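Alpha/beta hydrolase (PDB 6KMO) probably hydrolyses carboxylic ester bonds, acting as a bacterial esterase or lipase built on the alpha/beta hydrolase fold. Local coordinates at residues Phe102-Gly107 and Gly175-Ser180; Met185-Ala190 and Asn204-Pro209; Ser254-Ser259 and Glu284-Lys289. The protein carries 2 engineered substitutions. One frame throughout, in Å; residues are numbered along the deposited sequence. Where two conformers were deposited one is given.

Contact 1 of 3, residues Phe102-Gly107 and Gly175-Ser180; sequences FMFFHG and GLVGNS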
ATOM      1  N   PHE A 102      -1.154  -8.782  18.319  1.00  6.85           N
ATOM      2  CA  PHE A 102      -2.300  -8.017  17.862  1.00  6.12           C
ATOM      3  C   PHE A 102      -3.571  -8.817  18.108  1.00  6.22           C
ATOM      4  O   PHE A 102      -3.615 -10.028  17.860  1.00  6.70           O
ATOM      5  CB  PHE A 102      -2.214  -7.571  16.388  1.00  6.80           C
ATOM      6  CG  PHE A 102      -2.018  -8.672  15.394  1.00  7.65           C
ATOM      7  CD1 PHE A 102      -3.083  -9.209  14.696  1.00  6.65           C
ATOM      8  CD2 PHE A 102      -0.746  -9.118  15.089  1.00  9.12           C
ATOM      9  CE1 PHE A 102      -2.884 -10.185  13.744  1.00  7.28           C
ATOM     10  CE2 PHE A 102      -0.542 -10.094  14.131  1.00  9.20           C
ATOM     11  CZ  PHE A 102      -1.614 -10.642  13.469  1.00  7.61           C
ATOM     12  N   MET A 103      -4.604  -8.146  18.584  1.00  5.33           N
ATOM     13  CA  MET A 103      -5.938  -8.730  18.581  1.00  5.81           C
ATOM     14  C   MET A 103      -6.391  -8.840  17.133  1.00  5.86           C
ATOM     15  O   MET A 103      -6.037  -8.002  16.291  1.00  6.34           O
ATOM     16  CB  MET A 103      -6.909  -7.851  19.367  1.00  6.02           C
ATOM     17  CG  MET A 103      -6.411  -7.450  20.759  1.00  5.74           C
ATOM     18  SD  MET A 103      -5.939  -8.834  21.931  1.00  1.59           S
ATOM     19  CE  MET A 103      -7.550  -9.696  21.994  1.00  9.40           C
ATOM     20  N   PHE A 104      -7.155  -9.889  16.836  1.00  6.17           N
ATOM     21  CA  PHE A 104      -7.686 -10.092  15.497  1.00  5.93           C
ATOM     22  C   PHE A 104      -9.198 -10.224  15.555  1.00  6.09           C
ATOM     23  O   PHE A 104      -9.721 -11.161  16.174  1.00  6.26           O
ATOM     24  CB  PHE A 104      -7.080 -11.280  14.747  1.00  5.92           C
ATOM     25  CG  PHE A 104      -7.548 -11.315  13.321  1.00  6.19           C
ATOM     26  CD1 PHE A 104      -6.902 -10.579  12.348  1.00  6.73           C
ATOM     27  CD2 PHE A 104      -8.720 -11.972  12.988  1.00  5.85           C
ATOM     28  CE1 PHE A 104      -7.384 -10.534  11.056  1.00  6.80           C
ATOM     29  CE2 PHE A 104      -9.215 -11.925  11.715  1.00  6.18           C
ATOM     30  CZ  PHE A 104      -8.546 -11.207  10.736  1.00  6.00           C
ATOM     31  N   PHE A 105      -9.893  -9.288  14.895  1.00  4.62           N
ATOM     32  CA  PHE A 105     -11.345  -9.209  14.843  1.00  5.32           C
ATOM     33  C   PHE A 105     -11.775  -9.592  13.433  1.00  5.43           C
ATOM     34  O   PHE A 105     -11.489  -8.876  12.471  1.00  5.59           O
ATOM     35  CB  PHE A 105     -11.790  -7.798  15.230  1.00  5.49           C
ATOM     36  CG  PHE A 105     -11.244  -7.333  16.554  1.00  5.47           C
ATOM     37  CD1 PHE A 105     -11.247  -8.167  17.662  1.00  6.75           C
ATOM     38  CD2 PHE A 105     -10.744  -6.062  16.694  1.00  6.60           C
ATOM     39  CE1 PHE A 105     -10.740  -7.738  18.878  1.00  7.56           C
ATOM     40  CE2 PHE A 105     -10.243  -5.628  17.909  1.00  7.06           C
ATOM     41  CZ  PHE A 105     -10.236  -6.485  19.009  1.00  6.94           C
ATOM     42  N   HIS A 106     -12.460 -10.721  13.311  1.00  6.01           N
ATOM     43  CA  HIS A 106     -12.842 -11.235  12.008  1.00  5.00           C
ATOM     44  C   HIS A 106     -14.017 -10.460  11.420  1.00  5.92           C
ATOM     45  O   HIS A 106     -14.801  -9.824  12.122  1.00  6.01           O
ATOM     46  CB  HIS A 106     -13.143 -12.730  12.079  1.00  5.78           C
ATOM     47  CG  HIS A 106     -14.459 -13.094  12.701  1.00  5.61           C
ATOM     48  ND1 HIS A 106     -15.640 -13.046  11.993  1.00  6.23           N
ATOM     49  CD2 HIS A 106     -14.773 -13.587  13.921  1.00  6.22           C
ATOM     50  CE1 HIS A 106     -16.626 -13.472  12.757  1.00  6.20           C
ATOM     51  NE2 HIS A 106     -16.130 -13.801  13.934  1.00  6.72           N
ATOM     52  N   GLY A 107     -14.136 -10.545  10.096  1.00  5.28           N
ATOM     53  CA  GLY A 107     -15.252  -9.990   9.369  1.00  6.06           C
ATOM     54  C   GLY A 107     -16.312 -11.023   9.044  1.00  6.57           C
ATOM     55  O   GLY A 107     -16.287 -12.164   9.501  1.00  6.93           O
ATOM     56  N   GLY A 175      -1.389  -4.516  19.260  1.00  6.55           N
ATOM     57  CA  GLY A 175      -2.090  -3.929  18.140  1.00  6.41           C
ATOM     58  C   GLY A 175      -3.523  -4.437  18.043  1.00  6.27           C
ATOM     59  O   GLY A 175      -3.933  -5.362  18.734  1.00  6.88           O
ATOM     60  N   LEU A 176      -4.274  -3.818  17.130  1.00  5.91           N
ATOM     61  CA  LEU A 176      -5.644  -4.205  16.827  1.00  6.24           C
ATOM     62  C   LEU A 176      -5.762  -4.338  15.322  1.00  6.72           C
ATOM     63  O   LEU A 176      -5.462  -3.386  14.599  1.00  6.37           O
ATOM     64  CB  LEU A 176      -6.631  -3.141  17.320  1.00  5.60           C
ATOM     65  CG  LEU A 176      -6.629  -2.795  18.806  1.00  5.94           C
ATOM     66  CD1 LEU A 176      -7.605  -1.665  19.097  1.00  6.33           C
ATOM     67  CD2 LEU A 176      -6.959  -3.998  19.669  1.00  7.00           C
ATOM     68  N   VAL A 177      -6.209  -5.501  14.853  1.00  5.36           N
ATOM     69  CA  VAL A 177      -6.291  -5.794  13.422  1.00  5.39           C
ATOM     70  C   VAL A 177      -7.628  -6.447  13.125  1.00  4.03           C
ATOM     71  O   VAL A 177      -8.107  -7.299  13.882  1.00  5.47           O
ATOM     72  CB  VAL A 177      -5.153  -6.739  12.988  1.00  4.92           C
ATOM     73  CG1 VAL A 177      -5.254  -7.076  11.505  1.00  7.11           C
ATOM     74  CG2 VAL A 177      -3.775  -6.129  13.301  1.00  6.79           C
ATOM     75  N   GLY A 178      -8.241  -6.079  12.005  1.00  5.37           N
ATOM     76  CA  GLY A 178      -9.471  -6.742  11.603  1.00  5.14           C
ATOM     77  C   GLY A 178      -9.880  -6.340  10.205  1.00  5.34           C
ATOM     78  O   GLY A 178      -9.547  -5.253   9.730  1.00  5.74           O
ATOM     79  N   ASN A 179     -10.650  -7.229   9.577  1.00  5.23           N
ATOM     80  CA  ASN A 179     -11.156  -7.012   8.217  1.00  5.96           C
ATOM     81  C   ASN A 179     -12.657  -6.758   8.234  1.00  5.12           C
ATOM     82  O   ASN A 179     -13.403  -7.454   8.926  1.00  5.56           O
ATOM     83  CB  ASN A 179     -10.877  -8.214   7.297  1.00  5.09           C
ATOM     84  CG  ASN A 179     -11.457  -9.522   7.813  1.00  5.82           C
ATOM     85  OD1 ASN A 179     -11.153  -9.954   8.929  1.00  5.88           O
ATOM     86  ND2 ASN A 179     -12.269 -10.182   6.993  1.00  6.75           N
ATOM     87  N   SER A 180     -13.087  -5.737   7.484  0.69  5.35           N
ATOM     88  CA  SER A 180     -14.513  -5.509   7.228  0.69  6.49           C
ATOM     89  C   SER A 180     -15.206  -5.054   8.512  0.69  5.59           C
ATOM     90  O   SER A 180     -14.804  -4.039   9.092  0.69  6.04           O
ATOM     91  CB  SER A 180     -15.125  -6.747   6.590  0.69  6.34           C
ATOM     92  OG  SER A 180     -14.294  -7.237   5.547  0.69  6.23           O
TER

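Contact 2 of 3, residues Met185-Ala190 and Asn204-Pro209; sequences MVASVA and NVMLWP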
ATOM      1  N   MET A 185     -14.639  -3.140  14.246  1.00  5.48           N
ATOM      2  CA  MET A 185     -14.392  -3.564  15.626  1.00  5.97           C
ATOM      3  C   MET A 185     -13.070  -3.012  16.154  1.00  5.98           C
ATOM      4  O   MET A 185     -12.973  -2.653  17.336  1.00  6.18           O
ATOM      5  CB  MET A 185     -14.469  -5.093  15.687  1.00  5.90           C
ATOM      6  CG  MET A 185     -14.567  -5.702  17.098  1.00  6.77           C
ATOM      7  SD  MET A 185     -15.027  -7.515  17.099  1.00  2.99           S
ATOM      8  CE  MET A 185     -16.758  -7.385  16.614  1.00 11.78           C
ATOM      9  N   VAL A 186     -12.044  -2.904  15.297  1.00  5.22           N
ATOM     10  CA  VAL A 186     -10.793  -2.243  15.677  1.00  5.57           C
ATOM     11  C   VAL A 186     -11.081  -0.832  16.186  1.00  5.88           C
ATOM     12  O   VAL A 186     -10.628  -0.426  17.266  1.00  6.42           O
ATOM     13  CB  VAL A 186      -9.821  -2.206  14.480  1.00  5.11           C
ATOM     14  CG1 VAL A 186      -8.683  -1.198  14.733  1.00  6.77           C
ATOM     15  CG2 VAL A 186      -9.257  -3.592  14.181  1.00  6.40           C
ATOM     16  N   ALA A 187     -11.803  -0.045  15.385  1.00  5.54           N
ATOM     17  CA  ALA A 187     -12.134   1.316  15.793  1.00  6.12           C
ATOM     18  C   ALA A 187     -12.968   1.332  17.070  1.00  6.97           C
ATOM     19  O   ALA A 187     -12.744   2.169  17.957  1.00  6.42           O
ATOM     20  CB  ALA A 187     -12.871   2.036  14.655  1.00  6.83           C
ATOM     21  N   SER A 188     -13.918   0.405  17.193  0.67  6.17           N
ATOM     22  CA  SER A 188     -14.791   0.373  18.360  0.67  5.84           C
ATOM     23  C   SER A 188     -14.000   0.087  19.625  0.67  6.74           C
ATOM     24  O   SER A 188     -14.251   0.686  20.682  0.67  7.22           O
ATOM     25  CB  SER A 188     -15.848  -0.696  18.131  0.67  8.58           C
ATOM     26  OG  SER A 188     -16.884  -0.584  19.069  0.67  8.16           O
ATOM     27  N   VAL A 189     -13.051  -0.843  19.551  1.00  6.65           N
ATOM     28  CA  VAL A 189     -12.224  -1.172  20.709  1.00  6.85           C
ATOM     29  C   VAL A 189     -11.294  -0.017  21.035  1.00  6.24           C
ATOM     30  O   VAL A 189     -11.108   0.331  22.204  1.00  6.61           O
ATOM     31  CB  VAL A 189     -11.466  -2.486  20.460  1.00  5.80           C
ATOM     32  CG1 VAL A 189     -10.377  -2.716  21.521  1.00  8.13           C
ATOM     33  CG2 VAL A 189     -12.436  -3.648  20.456  1.00  6.22           C
ATOM     34  N   ALA A 190     -10.707   0.609  20.016  1.00  6.48           N
ATOM     35  CA  ALA A 190      -9.840   1.755  20.263  1.00  6.75           C
ATOM     36  C   ALA A 190     -10.601   2.899  20.933  1.00  7.19           C
ATOM     37  O   ALA A 190     -10.069   3.563  21.835  1.00  7.06           O
ATOM     38  CB  ALA A 190      -9.179   2.219  18.964  1.00  6.94           C
ATOM     39  N   ASN A 204      -3.250   0.214  14.896  1.00  6.21           N
ATOM     40  CA  ASN A 204      -4.467  -0.361  14.342  1.00  5.63           C
ATOM     41  C   ASN A 204      -4.247  -0.656  12.864  1.00  6.14           C
ATOM     42  O   ASN A 204      -3.700   0.179  12.137  1.00  6.53           O
ATOM     43  CB  ASN A 204      -5.609   0.648  14.393  1.00  8.19           C
ATOM     44  CG  ASN A 204      -6.064   0.973  15.773  1.00  6.78           C
ATOM     45  OD1 ASN A 204      -5.958   0.162  16.691  1.00  7.69           O
ATOM     46  ND2 ASN A 204      -6.625   2.158  15.931  1.00  8.94           N
ATOM     47  N   VAL A 205      -4.730  -1.800  12.407  1.00  5.16           N
ATOM     48  CA  VAL A 205      -4.808  -2.107  10.984  1.00  5.62           C
ATOM     49  C   VAL A 205      -6.260  -2.418  10.667  1.00  5.90           C
ATOM     50  O   VAL A 205      -6.803  -3.441  11.101  1.00  6.17           O
ATOM     51  CB  VAL A 205      -3.893  -3.258  10.556  1.00  6.85           C
ATOM     52  CG1 VAL A 205      -4.035  -3.453   9.057  1.00  8.03           C
ATOM     53  CG2 VAL A 205      -2.443  -2.989  10.925  1.00  6.93           C
ATOM     54  N   MET A 206      -6.899  -1.528   9.923  1.00  5.48           N
ATOM     55  CA  MET A 206      -8.292  -1.663   9.510  1.00  4.99           C
ATOM     56  C   MET A 206      -8.286  -2.077   8.047  1.00  5.43           C
ATOM     57  O   MET A 206      -7.980  -1.266   7.163  1.00  5.89           O
ATOM     58  CB  MET A 206      -9.045  -0.345   9.727  1.00  6.13           C
ATOM     59  CG  MET A 206      -9.130   0.103  11.179  1.00  5.28           C
ATOM     60  SD  MET A 206      -9.818   1.823  11.514  1.00  2.38           S
ATOM     61  CE  MET A 206     -11.527   1.606  10.933  1.00  7.39           C
ATOM     62  N   LEU A 207      -8.602  -3.341   7.795  1.00  4.72           N
ATOM     63  CA  LEU A 207      -8.551  -3.916   6.447  1.00  5.41           C
ATOM     64  C   LEU A 207      -9.946  -3.806   5.849  1.00  4.87           C
ATOM     65  O   LEU A 207     -10.896  -4.424   6.344  1.00  5.36           O
ATOM     66  CB  LEU A 207      -8.094  -5.371   6.494  1.00  5.96           C
ATOM     67  CG  LEU A 207      -6.686  -5.591   7.062  1.00  5.20           C
ATOM     68  CD1 LEU A 207      -6.447  -7.077   7.246  1.00  7.46           C
ATOM     69  CD2 LEU A 207      -5.634  -4.982   6.181  1.00  7.07           C
ATOM     70  N   TRP A 208     -10.062  -2.996   4.798  1.00  5.18           N
ATOM     71  CA  TRP A 208     -11.303  -2.734   4.071  1.00  5.16           C
ATOM     72  C   TRP A 208     -12.495  -2.628   5.039  1.00  4.88           C
ATOM     73  O   TRP A 208     -13.459  -3.411   4.952  1.00  6.20           O
ATOM     74  CB  TRP A 208     -11.540  -3.739   2.941  1.00  5.00           C
ATOM     75  CG  TRP A 208     -11.223  -5.156   3.271  1.00  5.58           C
ATOM     76  CD1 TRP A 208     -12.120  -6.093   3.683  1.00  5.81           C
ATOM     77  CD2 TRP A 208      -9.939  -5.807   3.251  1.00  6.01           C
ATOM     78  NE1 TRP A 208     -11.480  -7.280   3.951  1.00  6.87           N
ATOM     79  CE2 TRP A 208     -10.146  -7.132   3.675  1.00  6.32           C
ATOM     80  CE3 TRP A 208      -8.639  -5.402   2.935  1.00  6.86           C
ATOM     81  CZ2 TRP A 208      -9.103  -8.045   3.793  1.00  6.11           C
ATOM     82  CZ3 TRP A 208      -7.604  -6.328   3.058  1.00  6.91           C
ATOM     83  CH2 TRP A 208      -7.852  -7.623   3.476  1.00  6.71           C
ATOM     84  N   PRO A 209     -12.468  -1.662   5.953  1.00  4.98           N
ATOM     85  CA  PRO A 209     -13.411  -1.633   7.073  1.00  4.92           C
ATOM     86  C   PRO A 209     -14.780  -1.080   6.712  1.00  5.77           C
ATOM     87  O   PRO A 209     -14.947  -0.273   5.791  1.00  5.93           O
ATOM     88  CB  PRO A 209     -12.733  -0.665   8.057  1.00  5.22           C
ATOM     89  CG  PRO A 209     -12.002   0.309   7.145  1.00  5.00           C
ATOM     90  CD  PRO A 209     -11.431  -0.612   6.081  1.00  6.12           C
TER

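Contact 3 of 3, residues Ser254-Ser259 and Glu284-Lys289; sequences SPLRAS and EAFGRK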
ATOM      1  N   SER A 254     -20.787   3.406  14.142  1.00  6.06           N
ATOM      2  CA  SER A 254     -20.486   4.197  12.951  1.00  6.06           C
ATOM      3  C   SER A 254     -19.390   5.198  13.284  1.00  5.71           C
ATOM      4  O   SER A 254     -19.666   6.391  13.479  1.00  6.78           O
ATOM      5  CB  SER A 254     -21.720   4.934  12.434  1.00  6.35           C
ATOM      6  OG  SER A 254     -22.693   4.033  11.977  1.00  7.37           O
ATOM      7  N   PRO A 255     -18.135   4.737  13.394  1.00  6.52           N
ATOM      8  CA  PRO A 255     -17.050   5.656  13.794  1.00  6.80           C
ATOM      9  C   PRO A 255     -16.836   6.804  12.823  1.00  6.59           C
ATOM     10  O   PRO A 255     -16.277   7.838  13.211  1.00  7.28           O
ATOM     11  CB  PRO A 255     -15.823   4.742  13.896  1.00  6.40           C
ATOM     12  CG  PRO A 255     -16.180   3.555  13.012  1.00  7.27           C
ATOM     13  CD  PRO A 255     -17.654   3.354  13.207  1.00  6.48           C
ATOM     14  N   LEU A 256     -17.275   6.669  11.568  1.00  6.92           N
ATOM     15  CA  LEU A 256     -17.196   7.802  10.657  1.00  6.66           C
ATOM     16  C   LEU A 256     -17.955   9.017  11.164  1.00  7.25           C
ATOM     17  O   LEU A 256     -17.627  10.142  10.770  1.00  8.90           O
ATOM     18  CB  LEU A 256     -17.725   7.407   9.281  1.00  7.47           C
ATOM     19  CG  LEU A 256     -17.521   8.442   8.168  1.00  8.16           C
ATOM     20  CD1 LEU A 256     -16.044   8.622   7.881  1.00  9.80           C
ATOM     21  CD2 LEU A 256     -18.262   8.010   6.912  1.00  9.90           C
ATOM     22  N   ARG A 257     -18.946   8.826  12.026  1.00  7.24           N
ATOM     23  CA  ARG A 257     -19.751   9.930  12.541  1.00  7.96           C
ATOM     24  C   ARG A 257     -19.098  10.633  13.724  1.00  8.57           C
ATOM     25  O   ARG A 257     -19.643  11.636  14.209  1.00 10.84           O
ATOM     26  CB  ARG A 257     -21.141   9.419  12.922  1.00  7.63           C
ATOM     27  CG  ARG A 257     -21.895   8.797  11.767  1.00  6.83           C
ATOM     28  CD  ARG A 257     -23.316   8.448  12.133  1.00  8.61           C
ATOM     29  NE  ARG A 257     -23.910   7.543  11.168  1.00  8.44           N
ATOM     30  CZ  ARG A 257     -25.185   7.186  11.146  1.00  8.74           C
ATOM     31  NH1 ARG A 257     -26.048   7.722  12.002  1.00  9.21           N
ATOM     32  NH2 ARG A 257     -25.592   6.280  10.263  1.00 10.23           N
ATOM     33  N   ALA A 258     -17.938  10.183  14.171  1.00  8.30           N
ATOM     34  CA  ALA A 258     -17.260  10.821  15.278  1.00  7.45           C
ATOM     35  C   ALA A 258     -16.726  12.177  14.866  1.00 10.56           C
ATOM     36  O   ALA A 258     -16.284  12.378  13.735  1.00 10.29           O
ATOM     37  CB  ALA A 258     -16.098   9.951  15.746  1.00  9.00           C
ATOM     38  N   SER A 259     -16.751  13.114  15.809  1.00  9.32           N
ATOM     39  CA  SER A 259     -16.160  14.413  15.563  1.00  8.49           C
ATOM     40  C   SER A 259     -14.647  14.344  15.693  1.00  7.97           C
ATOM     41  O   SER A 259     -14.073  13.371  16.186  1.00  8.99           O
ATOM     42  CB  SER A 259     -16.676  15.415  16.598  1.00  9.13           C
ATOM     43  OG  SER A 259     -16.182  15.037  17.866  1.00 11.53           O
ATOM     44  N   GLU A 284     -11.840   5.312   3.285  1.00  5.79           N
ATOM     45  CA  GLU A 284     -10.940   6.429   2.985  1.00  6.06           C
ATOM     46  C   GLU A 284     -11.370   7.700   3.711  1.00  5.64           C
ATOM     47  O   GLU A 284     -10.522   8.435   4.234  1.00  6.45           O
ATOM     48  CB  GLU A 284     -10.853   6.619   1.472  1.00  5.96           C
ATOM     49  CG  GLU A 284     -10.273   5.378   0.802  1.00  6.53           C
ATOM     50  CD  GLU A 284     -10.058   5.461  -0.688  1.00  6.21           C
ATOM     51  OE1 GLU A 284     -10.234   6.539  -1.306  1.00  7.06           O
ATOM     52  OE2 GLU A 284      -9.674   4.409  -1.256  1.00  5.94           O
ATOM     53  N   ALA A 285     -12.676   7.945   3.793  1.00  5.47           N
ATOM     54  CA  ALA A 285     -13.145   9.139   4.500  1.00  5.81           C
ATOM     55  C   ALA A 285     -12.795   9.077   5.977  1.00  5.32           C
ATOM     56  O   ALA A 285     -12.426  10.097   6.584  1.00  7.01           O
ATOM     57  CB  ALA A 285     -14.651   9.298   4.313  1.00  7.07           C
ATOM     58  N   PHE A 286     -12.887   7.892   6.581  1.00  5.49           N
ATOM     59  CA  PHE A 286     -12.515   7.766   7.980  1.00  5.32           C
ATOM     60  C   PHE A 286     -11.039   8.093   8.177  1.00  5.03           C
ATOM     61  O   PHE A 286     -10.663   8.781   9.127  1.00  5.57           O
ATOM     62  CB  PHE A 286     -12.851   6.368   8.502  1.00  6.65           C
ATOM     63  CG  PHE A 286     -12.614   6.215   9.982  1.00  5.34           C
ATOM     64  CD1 PHE A 286     -13.342   6.971  10.895  1.00  7.27           C
ATOM     65  CD2 PHE A 286     -11.675   5.332  10.468  1.00  6.46           C
ATOM     66  CE1 PHE A 286     -13.123   6.845  12.259  1.00  7.20           C
ATOM     67  CE2 PHE A 286     -11.462   5.215  11.824  1.00  5.97           C
ATOM     68  CZ  PHE A 286     -12.193   5.982  12.715  1.00  6.08           C
ATOM     69  N   GLY A 287     -10.177   7.629   7.275  1.00  5.52           N
ATOM     70  CA  GLY A 287      -8.777   7.995   7.363  1.00  6.45           C
ATOM     71  C   GLY A 287      -8.537   9.493   7.327  1.00  5.56           C
ATOM     72  O   GLY A 287      -7.689  10.006   8.056  1.00  6.58           O
ATOM     73  N   ARG A 288      -9.274  10.216   6.477  1.00  6.07           N
ATOM     74  CA  ARG A 288      -9.110  11.664   6.425  1.00  7.02           C
ATOM     75  C   ARG A 288      -9.538  12.311   7.727  1.00  6.17           C
ATOM     76  O   ARG A 288      -8.900  13.265   8.191  1.00  7.82           O
ATOM     77  CB  ARG A 288      -9.883  12.262   5.246  1.00  6.72           C
ATOM     78  CG  ARG A 288      -9.569  11.639   3.884  1.00  6.60           C
ATOM     79  CD  ARG A 288     -10.118  12.487   2.760  1.00  7.31           C
ATOM     80  NE  ARG A 288     -10.291  11.728   1.532  1.00  7.97           N
ATOM     81  CZ  ARG A 288      -9.382  11.553   0.592  1.00 10.13           C
ATOM     82  NH1 ARG A 288      -8.166  12.104   0.689  1.00  9.26           N
ATOM     83  NH2 ARG A 288      -9.724  10.809  -0.458  1.00  9.25           N
ATOM     84  N   LYS A 289     -10.610  11.806   8.336  1.00  6.31           N
ATOM     85  CA  LYS A 289     -11.049  12.341   9.623  1.00  5.97           C
ATOM     86  C   LYS A 289     -10.006  12.097  10.705  1.00  6.84           C
ATOM     87  O   LYS A 289      -9.764  12.969  11.561  1.00  7.69           O
ATOM     88  CB  LYS A 289     -12.405  11.752  10.008  1.00  6.76           C
ATOM     89  CG  LYS A 289     -13.535  12.271   9.131  1.00  9.42           C
ATOM     90  CD  LYS A 289     -14.918  11.872   9.631  1.00 13.22           C
ATOM     91  CE  LYS A 289     -15.295  12.670  10.886  1.00 26.08           C
ATOM     92  NZ  LYS A 289     -16.795  12.847  11.136  1.00 21.43           N
TER

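Contact 1 of 3, residues Phe102-Gly107 and Gly175-Ser180
Three good backbone hydrogen bonds and one weak one join F102-F105 to G175-N179 as parallel neighbours in the central sheet. M103 takes G175 O through its N and gives its own O to V177 N; F105 N then reaches V177 O at 2.9 Å, the straightest of the set at 164°. The pairing loosens at the C-terminal end, where N179 N lies 3.4 Å from F105 O in a weak bond. A CA-H...O contact from F104 CA to V177 O (3.3 Å) adds to the grip on that carbonyl.

Apolar side chains pack on both faces. V177 CG2 comes obliquely to the F102 ring, 3.5 Å from CD1, while V177 CG1 meets F104 CD1 at 4.0 Å. On the other face M103 and L176 run side by side, with M103 CG 3.7 Å from L176 CD2, and the F105 ring crosses the same methyl obliquely.

Polar side chains gather at the C-terminal ends of the strands. N179 CG sits in the crowded position between backbone N and carbonyl carbon (chi1 57°), which brings OD1 to G107 N in a weak bond of 3.3 Å; ND2 is held by H118 and D308. H106 ND1 donates to G107 O at 2.7 Å in its ring plane, fixing the ring's rotation.

H106-G107 opens an HGGG sequence, the oxyanion-hole motif of hormone-sensitive-lipase relatives, and S180, with phi at +70°, fits the nucleophile elbow. Backbone pairing between apolar strands thus probably sets both loops of the active site side by side.

Contact 2 of 3, residues Met185-Ala190 and Asn204-Pro209
N204 ND2 is gripped by one side-chain hydrogen bond, to T269 OG1 at the start of the next strand, and no hydrogen bond of any kind joins M185-A190 to N204-P209. The two belong to a beta-alpha-beta crossover, in which helix 181-195 leads from strand 174-179 to its parallel neighbour 203-207. Helix and strand run roughly antiparallel, at 148°, with their axes 8.7 Å apart, and methyl and methylene groups meet between them, together with the flank of the N204 amide.

V186 is the centre of it. Its CB points at the strand, and CG1, anti to the backbone N (chi1 165°), slides past N204 in the opposite direction, 3.6 Å from N204 CG and as near to CB and OD1. The same methyl lies 3.8 Å from M206 CG, so CG1 lodges between two side chains of the strand. The other branch, CG2, turns to the backbone and meets V205 O at 3.9 Å. One helical turn on, A190 CB comes to 4.0 Å from N204 ND2, so the amide has methyl groups from successive turns along it.

V205 points away from the helix, while its backbone bonds to L176 and G178 join this strand to the strand that leads into the presumed nucleophile elbow. M206 also packs on I271 of strand 269-274.

M206 extends at chi2 and then bends at chi3 (65°), which swings its terminal methyl back to the helix: CE stops 4.0 Å from A187 CB.

Contact 3 of 3, residues Ser254-Ser259 and Glu284-Lys289
P255-R257 forms a short 3-10 turn, closed by R257 N to S254 O and A258 N to P255 O, and it lies against one flank of helix 280-292, with the CA atoms of L256 and F286 5.4 Å apart. K289 supplies the polar part of the contact. Its side chain leaves with CG anti to the carbonyl carbon, runs extended through chi2 and bends at chi3 (73°), which carries the ammonium group across to the end of the turn. There NZ donates twice: to L256 O at 2.9 Å, in the plane of that carbonyl, and to A258 O at 2.7 Å, from above the plane. One ammonium group thus bridges two carbonyls, one within the turn and one just past its end.

L256 supplies most of the apolar part. With CG anti to the backbone N (chi1 -172°), it lays CD1 on the helix backbone itself, 3.5 Å from F286 N, with A285 CB 3.9 Å away and the K289 CD methylene alongside as well. In the alpha/beta hydrolase fold this helix connects strand 269-274 to strand 297-302, and the turn belongs to the long excursion that follows strand 203-207. The F286 ring, buried, swings round to the turn, CG again anti to the backbone N, and meets it obliquely: CE1 lies 3.4 Å from P255 O and 3.8 Å from P255 CB. L263, on the helix for which S259 is the N-cap, touches A258, F286 and K289.

R257 turns away to form a salt bridge with D212. The second subunit also comes close here: its S15 OG hydrogen-bonds to R257 O, and its E275 forms a salt bridge with R288 on the helix.

Contacts 1 and 2 are joined directly, their centres 6 Å apart, because strands 174-179 and 203-207 are neighbours: L176 O and V205 N stand 2.8 Å apart in a probable hydrogen bond, and so do S180 N and L207 O. The presumed nucleophile is thus bordered by both, with S180 OG 3.1 Å from W208 CD1. Contact 3 continues outward from contact 2, M206 CE packing 3.7 Å from F286 CE2 and A187 CB 4.0 Å from P255 CG. It does not touch contact 1; their nearest atoms are about 9 Å apart. The series therefore runs from the probable active site, through the crossover helix and strand 203-207, to the side where the second subunit lies.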